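PDB 3FLJ: uncharacterized protein conserved in bacteria with a cystatin-like fold from Silicibacter pomeroyi, which is of unknown function but adopts the cystatin-like alpha+beta fold of the SnoaL-like family, named after the polyketide cyclase SnoaL. Local coordinates for residues K56-H70 with V141-S155. Sequence-based numbering, arbitrary orientation.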
ATOM      1  N   LYS A  56     -14.354   3.278  -2.995  1.00 46.26           N
ATOM      2  CA  LYS A  56     -15.123   4.508  -3.171  1.00 46.07           C
ATOM      3  C   LYS A  56     -14.160   5.703  -3.103  1.00 45.48           C
ATOM      4  O   LYS A  56     -12.963   5.532  -2.831  1.00 44.56           O
ATOM      5  CB  LYS A  56     -16.195   4.603  -2.076  1.00 46.55           C
ATOM      6  CG  LYS A  56     -17.265   3.504  -2.070  1.00 50.22           C
ATOM      7  CD  LYS A  56     -18.189   3.598  -3.284  1.00 53.55           C
ATOM      8  CE  LYS A  56     -19.221   2.482  -3.321  1.00 55.49           C
ATOM      9  NZ  LYS A  56     -20.016   2.531  -4.583  1.00 57.20           N
ATOM     10  N   THR A  57     -14.700   6.893  -3.365  1.00 44.56           N
ATOM     11  CA  THR A  57     -13.945   8.138  -3.372  1.00 43.90           C
ATOM     12  C   THR A  57     -14.722   9.229  -2.647  1.00 43.52           C
ATOM     13  O   THR A  57     -15.911   9.437  -2.942  1.00 42.77           O
ATOM     14  CB  THR A  57     -13.668   8.613  -4.836  1.00 44.50           C
ATOM     15  OG1 THR A  57     -13.032   7.563  -5.576  1.00 46.62           O
ATOM     16  CG2 THR A  57     -12.773   9.872  -4.874  1.00 43.77           C
ATOM     17  N   TRP A  58     -14.055   9.883  -1.690  1.00 42.77           N
ATOM     18  CA  TRP A  58     -14.554  11.092  -1.030  1.00 42.41           C
ATOM     19  C   TRP A  58     -13.920  12.259  -1.804  1.00 42.98           C
ATOM     20  O   TRP A  58     -12.695  12.284  -1.968  1.00 42.20           O
ATOM     21  CB  TRP A  58     -14.098  11.191   0.421  1.00 41.99           C
ATOM     22  CG  TRP A  58     -14.692  10.213   1.353  1.00 42.81           C
ATOM     23  CD1 TRP A  58     -14.160   9.022   1.728  1.00 42.37           C
ATOM     24  CD2 TRP A  58     -15.911  10.367   2.093  1.00 42.14           C
ATOM     25  NE1 TRP A  58     -14.976   8.414   2.643  1.00 44.36           N
ATOM     26  CE2 TRP A  58     -16.058   9.212   2.891  1.00 43.26           C
ATOM     27  CE3 TRP A  58     -16.901  11.368   2.152  1.00 42.84           C
ATOM     28  CZ2 TRP A  58     -17.158   9.016   3.752  1.00 43.85           C
ATOM     29  CZ3 TRP A  58     -18.006  11.177   3.013  1.00 42.44           C
ATOM     30  CH2 TRP A  58     -18.116  10.010   3.804  1.00 42.25           C
ATOM     31  N   THR A  59     -14.740  13.220  -2.246  1.00 43.63           N
ATOM     32  CA  THR A  59     -14.291  14.374  -3.031  1.00 43.56           C
ATOM     33  C   THR A  59     -14.597  15.688  -2.304  1.00 43.46           C
ATOM     34  O   THR A  59     -15.710  15.879  -1.822  1.00 42.22           O
ATOM     35  CB  THR A  59     -14.922  14.368  -4.438  1.00 44.95           C
ATOM     36  OG1 THR A  59     -14.592  13.135  -5.096  1.00 43.88           O
ATOM     37  CG2 THR A  59     -14.405  15.555  -5.290  1.00 44.29           C
ATOM     38  N   GLY A  60     -13.599  16.573  -2.228  1.00 43.84           N
ATOM     39  CA  GLY A  60     -13.728  17.905  -1.608  1.00 44.17           C
ATOM     40  C   GLY A  60     -12.864  18.058  -0.371  1.00 44.10           C
ATOM     41  O   GLY A  60     -12.830  17.146   0.453  1.00 44.25           O
ATOM     42  N   ARG A  61     -12.213  19.217  -0.237  1.00 44.83           N
ATOM     43  CA  ARG A  61     -11.314  19.472   0.897  0.50 46.36           C
ATOM     44  C   ARG A  61     -12.018  19.400   2.262  1.00 45.76           C
ATOM     45  O   ARG A  61     -11.440  18.849   3.197  1.00 45.95           O
ATOM     46  CB  ARG A  61     -10.506  20.780   0.752  0.50 46.12           C
ATOM     47  CG  ARG A  61     -11.307  22.074   0.621  0.50 47.75           C
ATOM     48  CD  ARG A  61     -10.469  23.317   0.962  0.50 49.76           C
ATOM     49  NE  ARG A  61      -9.362  23.561   0.027  0.50 55.08           N
ATOM     50  CZ  ARG A  61      -9.289  24.501  -0.935  0.50 53.63           C
ATOM     51  NH1 ARG A  61     -10.272  25.384  -1.178  0.50 54.19           N
ATOM     52  NH2 ARG A  61      -8.181  24.557  -1.690  0.50 54.14           N
ATOM     53  N   ASP A  62     -13.245  19.926   2.369  1.00 45.98           N
ATOM     54  CA  ASP A  62     -14.005  19.869   3.641  1.00 46.23           C
ATOM     55  C   ASP A  62     -14.324  18.427   4.092  1.00 45.86           C
ATOM     56  O   ASP A  62     -13.928  18.044   5.200  1.00 45.51           O
ATOM     57  CB  ASP A  62     -15.260  20.762   3.614  1.00 47.78           C
ATOM     58  CG  ASP A  62     -14.947  22.251   3.629  1.00 51.22           C
ATOM     59  OD1 ASP A  62     -13.772  22.660   3.564  1.00 56.04           O
ATOM     60  OD2 ASP A  62     -15.919  23.031   3.694  1.00 55.65           O
ATOM     61  N   PRO A  63     -15.033  17.631   3.260  1.00 45.69           N
ATOM     62  CA  PRO A  63     -15.258  16.237   3.663  1.00 44.75           C
ATOM     63  C   PRO A  63     -13.986  15.365   3.822  1.00 44.42           C
ATOM     64  O   PRO A  63     -13.929  14.555   4.757  1.00 43.51           O
ATOM     65  CB  PRO A  63     -16.194  15.694   2.570  1.00 45.53           C
ATOM     66  CG  PRO A  63     -16.128  16.626   1.460  1.00 46.86           C
ATOM     67  CD  PRO A  63     -15.757  17.955   2.010  1.00 46.24           C
ATOM     68  N   VAL A  64     -12.986  15.554   2.954  1.00 43.59           N
ATOM     69  CA  VAL A  64     -11.736  14.759   3.021  1.00 43.87           C
ATOM     70  C   VAL A  64     -10.950  15.044   4.307  1.00 44.58           C
ATOM     71  O   VAL A  64     -10.466  14.104   4.941  1.00 45.53           O
ATOM     72  CB  VAL A  64     -10.877  14.907   1.740  1.00 42.65           C
ATOM     73  CG1 VAL A  64      -9.470  14.304   1.911  1.00 42.15           C
ATOM     74  CG2 VAL A  64     -11.623  14.268   0.560  1.00 41.02           C
ATOM     75  N   ALA A  65     -10.835  16.322   4.680  1.00 44.35           N
ATOM     76  CA  ALA A  65     -10.141  16.723   5.923  1.00 44.16           C
ATOM     77  C   ALA A  65     -10.820  16.090   7.162  1.00 44.33           C
ATOM     78  O   ALA A  65     -10.131  15.622   8.068  1.00 44.78           O
ATOM     79  CB  ALA A  65     -10.066  18.260   6.050  1.00 43.21           C
ATOM     80  N   ALA A  66     -12.160  16.077   7.168  1.00 43.87           N
ATOM     81  CA  ALA A  66     -12.969  15.435   8.222  1.00 43.43           C
ATOM     82  C   ALA A  66     -12.736  13.931   8.300  1.00 42.57           C
ATOM     83  O   ALA A  66     -12.566  13.397   9.394  1.00 43.26           O
ATOM     84  CB  ALA A  66     -14.462  15.737   8.035  1.00 43.69           C
ATOM     85  N   VAL A  67     -12.705  13.263   7.145  1.00 42.31           N
ATOM     86  CA  VAL A  67     -12.442  11.821   7.076  1.00 42.80           C
ATOM     87  C   VAL A  67     -11.033  11.527   7.595  1.00 43.45           C
ATOM     88  O   VAL A  67     -10.873  10.652   8.441  1.00 44.33           O
ATOM     89  CB  VAL A  67     -12.677  11.222   5.640  1.00 43.22           C
ATOM     90  CG1 VAL A  67     -12.283   9.740   5.580  1.00 42.37           C
ATOM     91  CG2 VAL A  67     -14.135  11.379   5.247  1.00 42.26           C
ATOM     92  N   LEU A  68     -10.035  12.284   7.124  1.00 43.06           N
ATOM     93  CA  LEU A  68      -8.636  12.104   7.565  1.00 43.41           C
ATOM     94  C   LEU A  68      -8.444  12.353   9.065  1.00 44.36           C
ATOM     95  O   LEU A  68      -7.646  11.649   9.700  1.00 46.06           O
ATOM     96  CB  LEU A  68      -7.668  12.961   6.734  1.00 44.11           C
ATOM     97  CG  LEU A  68      -7.492  12.532   5.270  1.00 43.56           C
ATOM     98  CD1 LEU A  68      -6.791  13.644   4.468  1.00 45.89           C
ATOM     99  CD2 LEU A  68      -6.709  11.202   5.163  1.00 45.31           C
ATOM    100  N   GLY A  69      -9.169  13.341   9.605  1.00 43.57           N
ATOM    101  CA  GLY A  69      -9.212  13.614  11.048  1.00 44.51           C
ATOM    102  C   GLY A  69      -9.672  12.390  11.837  1.00 44.74           C
ATOM    103  O   GLY A  69      -9.033  12.030  12.830  1.00 44.30           O
ATOM    104  N   HIS A  70     -10.745  11.735  11.363  1.00 45.24           N
ATOM    105  CA  HIS A  70     -11.250  10.489  11.977  1.00 45.18           C
ATOM    106  C   HIS A  70     -10.275   9.320  11.857  1.00 45.12           C
ATOM    107  O   HIS A  70     -10.136   8.564  12.812  1.00 46.12           O
ATOM    108  CB  HIS A  70     -12.630  10.085  11.434  1.00 45.56           C
ATOM    109  CG  HIS A  70     -13.746  10.944  11.942  1.00 43.75           C
ATOM    110  ND1 HIS A  70     -14.081  10.995  13.277  1.00 44.34           N
ATOM    111  CD2 HIS A  70     -14.611  11.765  11.303  1.00 46.46           C
ATOM    112  CE1 HIS A  70     -15.102  11.819  13.442  1.00 44.57           C
ATOM    113  NE2 HIS A  70     -15.441  12.302  12.259  1.00 41.63           N
ATOM    114  N   VAL A 141     -18.114   8.047  11.430  1.00 41.01           N
ATOM    115  CA  VAL A 141     -18.797   8.788  10.354  1.00 41.69           C
ATOM    116  C   VAL A 141     -20.297   8.886  10.592  1.00 41.34           C
ATOM    117  O   VAL A 141     -20.867   9.967  10.425  1.00 42.39           O
ATOM    118  CB  VAL A 141     -18.458   8.198   8.952  1.00 42.25           C
ATOM    119  CG1 VAL A 141     -19.339   8.794   7.854  1.00 44.26           C
ATOM    120  CG2 VAL A 141     -16.979   8.450   8.658  1.00 42.71           C
HETATM  121  N   MSE A 142     -20.905   7.772  11.002  1.00 40.68           N
HETATM  122  CA  MSE A 142     -22.345   7.707  11.328  0.50 40.36           C
HETATM  123  C   MSE A 142     -22.675   8.646  12.498  1.00 40.61           C
HETATM  124  O   MSE A 142     -23.714   9.309  12.490  1.00 40.77           O
HETATM  125  CB  MSE A 142     -22.804   6.279  11.725  0.50 40.13           C
HETATM  126  CG  MSE A 142     -24.340   6.076  11.696  0.50 41.72           C
HETATM  127 SE   MSE A 142     -25.161   4.917  13.080  0.38 39.29          SE
HETATM  128  CE  MSE A 142     -23.852   3.421  13.067  0.50 51.81           C
ATOM    129  N   THR A 143     -21.804   8.663  13.518  1.00 39.29           N
ATOM    130  CA  THR A 143     -22.019   9.485  14.738  1.00 39.38           C
ATOM    131  C   THR A 143     -21.796  10.973  14.510  1.00 37.44           C
ATOM    132  O   THR A 143     -22.511  11.794  15.071  1.00 36.39           O
ATOM    133  CB  THR A 143     -21.144   8.988  15.929  1.00 39.72           C
ATOM    134  OG1 THR A 143     -21.429   7.604  16.154  1.00 42.71           O
ATOM    135  CG2 THR A 143     -21.409   9.782  17.241  1.00 37.44           C
ATOM    136  N   ASP A 144     -20.794  11.305  13.700  1.00 37.91           N
ATOM    137  CA  ASP A 144     -20.451  12.694  13.399  1.00 38.95           C
ATOM    138  C   ASP A 144     -21.566  13.278  12.520  1.00 38.38           C
ATOM    139  O   ASP A 144     -21.619  12.985  11.325  1.00 38.50           O
ATOM    140  CB  ASP A 144     -19.069  12.740  12.731  1.00 38.08           C
ATOM    141  CG  ASP A 144     -18.565  14.142  12.479  1.00 42.01           C
ATOM    142  OD1 ASP A 144     -19.304  15.135  12.617  1.00 38.88           O
ATOM    143  OD2 ASP A 144     -17.389  14.240  12.110  1.00 43.45           O
ATOM    144  N   ALA A 145     -22.423  14.104  13.142  1.00 38.91           N
ATOM    145  CA  ALA A 145     -23.596  14.739  12.486  1.00 40.51           C
ATOM    146  C   ALA A 145     -23.299  15.598  11.237  1.00 41.75           C
ATOM    147  O   ALA A 145     -24.186  15.768  10.395  1.00 41.66           O
ATOM    148  CB  ALA A 145     -24.428  15.533  13.489  1.00 39.27           C
ATOM    149  N   ARG A 146     -22.068  16.112  11.118  1.00 42.72           N
ATOM    150  CA  ARG A 146     -21.615  16.854   9.914  1.00 44.65           C
ATOM    151  C   ARG A 146     -21.661  16.005   8.637  1.00 45.76           C
ATOM    152  O   ARG A 146     -21.807  16.551   7.542  1.00 46.34           O
ATOM    153  CB  ARG A 146     -20.178  17.338  10.053  1.00 44.87           C
ATOM    154  CG  ARG A 146     -19.918  18.311  11.205  1.00 47.26           C
ATOM    155  CD  ARG A 146     -18.467  18.747  11.230  1.00 46.94           C
ATOM    156  NE  ARG A 146     -17.539  17.615  11.280  1.00 51.85           N
ATOM    157  CZ  ARG A 146     -16.215  17.683  11.415  1.00 52.48           C
ATOM    158  NH1 ARG A 146     -15.588  18.848  11.585  1.00 57.60           N
ATOM    159  NH2 ARG A 146     -15.516  16.552  11.443  1.00 48.48           N
ATOM    160  N   PHE A 147     -21.518  14.687   8.783  1.00 46.93           N
ATOM    161  CA  PHE A 147     -21.586  13.769   7.654  1.00 48.51           C
ATOM    162  C   PHE A 147     -22.940  13.630   6.962  1.00 50.29           C
ATOM    163  O   PHE A 147     -22.961  13.008   5.922  1.00 50.97           O
ATOM    164  CB  PHE A 147     -20.897  12.422   7.955  1.00 47.40           C
ATOM    165  CG  PHE A 147     -19.406  12.506   7.880  1.00 46.70           C
ATOM    166  CD1 PHE A 147     -18.664  12.933   8.981  1.00 47.76           C
ATOM    167  CD2 PHE A 147     -18.737  12.237   6.670  1.00 46.61           C
ATOM    168  CE1 PHE A 147     -17.254  13.053   8.908  1.00 50.00           C
ATOM    169  CE2 PHE A 147     -17.337  12.362   6.576  1.00 48.38           C
ATOM    170  CZ  PHE A 147     -16.590  12.770   7.707  1.00 48.18           C
ATOM    171  N   LEU A 148     -24.040  14.169   7.521  1.00 51.34           N
ATOM    172  CA  LEU A 148     -25.355  14.249   6.818  1.00 52.36           C
ATOM    173  C   LEU A 148     -25.151  15.039   5.505  1.00 53.01           C
ATOM    174  O   LEU A 148     -25.575  14.587   4.441  1.00 53.80           O
ATOM    175  CB  LEU A 148     -26.435  14.955   7.664  1.00 53.13           C
ATOM    176  CG  LEU A 148     -27.904  14.904   7.170  1.00 52.67           C
ATOM    177  CD1 LEU A 148     -28.474  13.501   7.357  1.00 56.80           C
ATOM    178  CD2 LEU A 148     -28.775  15.926   7.889  1.00 53.81           C
ATOM    179  N   LYS A 149     -24.484  16.195   5.610  1.00 53.01           N
ATOM    180  CA  LYS A 149     -24.092  17.010   4.449  1.00 53.67           C
ATOM    181  C   LYS A 149     -22.995  16.303   3.613  1.00 54.35           C
ATOM    182  O   LYS A 149     -23.120  16.218   2.395  1.00 55.81           O
ATOM    183  CB  LYS A 149     -23.586  18.396   4.873  1.00 53.37           C
ATOM    184  N   TYR A 150     -21.963  15.766   4.263  1.00 53.90           N
ATOM    185  CA  TYR A 150     -20.838  15.137   3.533  1.00 54.33           C
ATOM    186  C   TYR A 150     -21.127  13.819   2.779  1.00 54.90           C
ATOM    187  O   TYR A 150     -20.322  13.463   1.923  1.00 54.75           O
ATOM    188  CB  TYR A 150     -19.582  15.003   4.410  1.00 53.81           C
ATOM    189  CG  TYR A 150     -19.044  16.287   5.058  1.00 53.89           C
ATOM    190  CD1 TYR A 150     -19.118  17.548   4.411  1.00 53.80           C
ATOM    191  CD2 TYR A 150     -18.354  16.226   6.289  1.00 53.21           C
ATOM    192  CE1 TYR A 150     -18.581  18.719   5.013  1.00 52.79           C
ATOM    193  CE2 TYR A 150     -17.810  17.390   6.897  1.00 52.03           C
ATOM    194  CZ  TYR A 150     -17.925  18.628   6.249  1.00 54.77           C
ATOM    195  OH  TYR A 150     -17.403  19.769   6.825  1.00 57.82           O
ATOM    196  N   ARG A 151     -22.259  13.139   3.052  1.00 55.66           N
ATOM    197  CA  ARG A 151     -22.699  11.881   2.327  1.00 56.24           C
ATOM    198  C   ARG A 151     -22.638  12.018   0.810  1.00 53.48           C
ATOM    199  O   ARG A 151     -22.214  11.088   0.119  1.00 52.68           O
ATOM    200  CB  ARG A 151     -24.177  11.479   2.611  1.00 57.44           C
ATOM    201  CG  ARG A 151     -24.547  11.269   4.036  1.00 59.95           C
ATOM    202  CD  ARG A 151     -25.865  10.615   4.297  1.00 60.47           C
ATOM    203  NE  ARG A 151     -25.933   9.211   3.880  1.00 67.11           N
ATOM    204  CZ  ARG A 151     -26.838   8.317   4.308  1.00 68.83           C
ATOM    205  NH1 ARG A 151     -27.773   8.613   5.240  1.00 70.74           N
ATOM    206  NH2 ARG A 151     -26.784   7.070   3.822  1.00 69.91           N
ATOM    207  N   GLU A 152     -23.113  13.179   0.330  1.00 51.41           N
ATOM    208  CA  GLU A 152     -23.106  13.562  -1.098  1.00 49.38           C
ATOM    209  C   GLU A 152     -21.710  13.571  -1.740  1.00 48.35           C
ATOM    210  O   GLU A 152     -21.601  13.363  -2.943  1.00 49.31           O
ATOM    211  CB  GLU A 152     -23.764  14.941  -1.284  1.00 50.39           C
ATOM    212  N   ALA A 153     -20.667  13.811  -0.934  1.00 46.61           N
ATOM    213  CA  ALA A 153     -19.264  13.795  -1.379  1.00 46.06           C
ATOM    214  C   ALA A 153     -18.658  12.396  -1.630  1.00 45.11           C
ATOM    215  O   ALA A 153     -17.542  12.320  -2.167  1.00 43.08           O
ATOM    216  CB  ALA A 153     -18.391  14.554  -0.389  1.00 44.86           C
ATOM    217  N   LEU A 154     -19.364  11.323  -1.235  1.00 45.03           N
ATOM    218  CA  LEU A 154     -18.916   9.936  -1.417  1.00 46.08           C
ATOM    219  C   LEU A 154     -19.493   9.359  -2.712  1.00 46.94           C
ATOM    220  O   LEU A 154     -20.706   9.449  -2.936  1.00 47.49           O
ATOM    221  CB  LEU A 154     -19.366   9.063  -0.238  1.00 45.00           C
ATOM    222  CG  LEU A 154     -18.831   7.633  -0.135  1.00 45.91           C
ATOM    223  CD1 LEU A 154     -17.304   7.626   0.087  1.00 42.78           C
ATOM    224  CD2 LEU A 154     -19.567   6.886   0.993  1.00 46.54           C
ATOM    225  N   SER A 155     -18.635   8.759  -3.539  1.00 47.30           N
ATOM    226  CA  SER A 155     -19.043   8.161  -4.822  1.00 48.31           C
ATOM    227  C   SER A 155     -18.189   6.956  -5.205  1.00 50.13           C
ATOM    228  O   SER A 155     -17.159   6.646  -4.583  1.00 49.08           O
ATOM    229  CB  SER A 155     -18.950   9.215  -5.934  1.00 49.13           C
ATOM    230  OG  SER A 155     -17.593   9.571  -6.203  1.00 50.28           O
ATOM    231  OXT SER A 155     -18.529   6.291  -6.196  1.00 51.73           O
TER
HETATM  232  O   HOH W   1     -18.591   3.647  -6.908  1.00 58.97           O
HETATM  233  O   HOH W   2     -15.261   5.766  -6.537  1.00 59.43           O
HETATM  234  O   HOH W   3     -16.800  11.574  -4.694  1.00 37.16           O
HETATM  235  O   HOH W   4     -18.126  22.176   5.044  1.00 64.69           O
HETATM  236  O   HOH W   5     -12.566  14.865  11.742  1.00 48.15           O
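The C-terminal carboxylate serves as a strand acceptor: Ser155 O takes a hydrogen bond from Thr57 N at 2.8 Å, and Ser155 N returns a bond to Thr57 O. Thr59 N then reaches Ala153 O at 2.9 Å, making a single bridge centred on Trp58 and Leu154. Strand 58-59 also pairs with strand 47-50, so the tail lies as a short antiparallel extension on its other side. Water 1 links the other carboxylate oxygen, OXT, to Lys56 NZ.

Leu154 has CG anti to its own N (chi1 -171°), which carries CD1 over one face of the indole, 3.5 Å from Trp58 CE2. Val67 CG2 lies over the opposite face, and the edge of Phe147 is turned toward the indole's six-membered ring in an offset edge-to-face pair, planes 80° apart. At the start of helix 61-74, Pro63 CA sits squarely above the Tyr150 ring, 4.0 Å from its centroid, while Ala66 CB touches Phe147 CZ at 3.7 Å.

At the far end, His70 NE2 donates to the anti lone pair of Asp144 OD2 at 2.8 Å, nearly straight and in the imidazole plane, which limits rotation of the ring. Arg146 NH2 takes the syn lone pair of that oxygen at 3.0 Å, and Arg146 NH1 pairs with Glu36. Asp144 OD1 also accepts from Arg146 N, a capping bond at the turn leading into helix 147-150. Two donors on one oxygen, one of them cationic, probably favour an ionised Asp144, tying helix 61-74 to this turn.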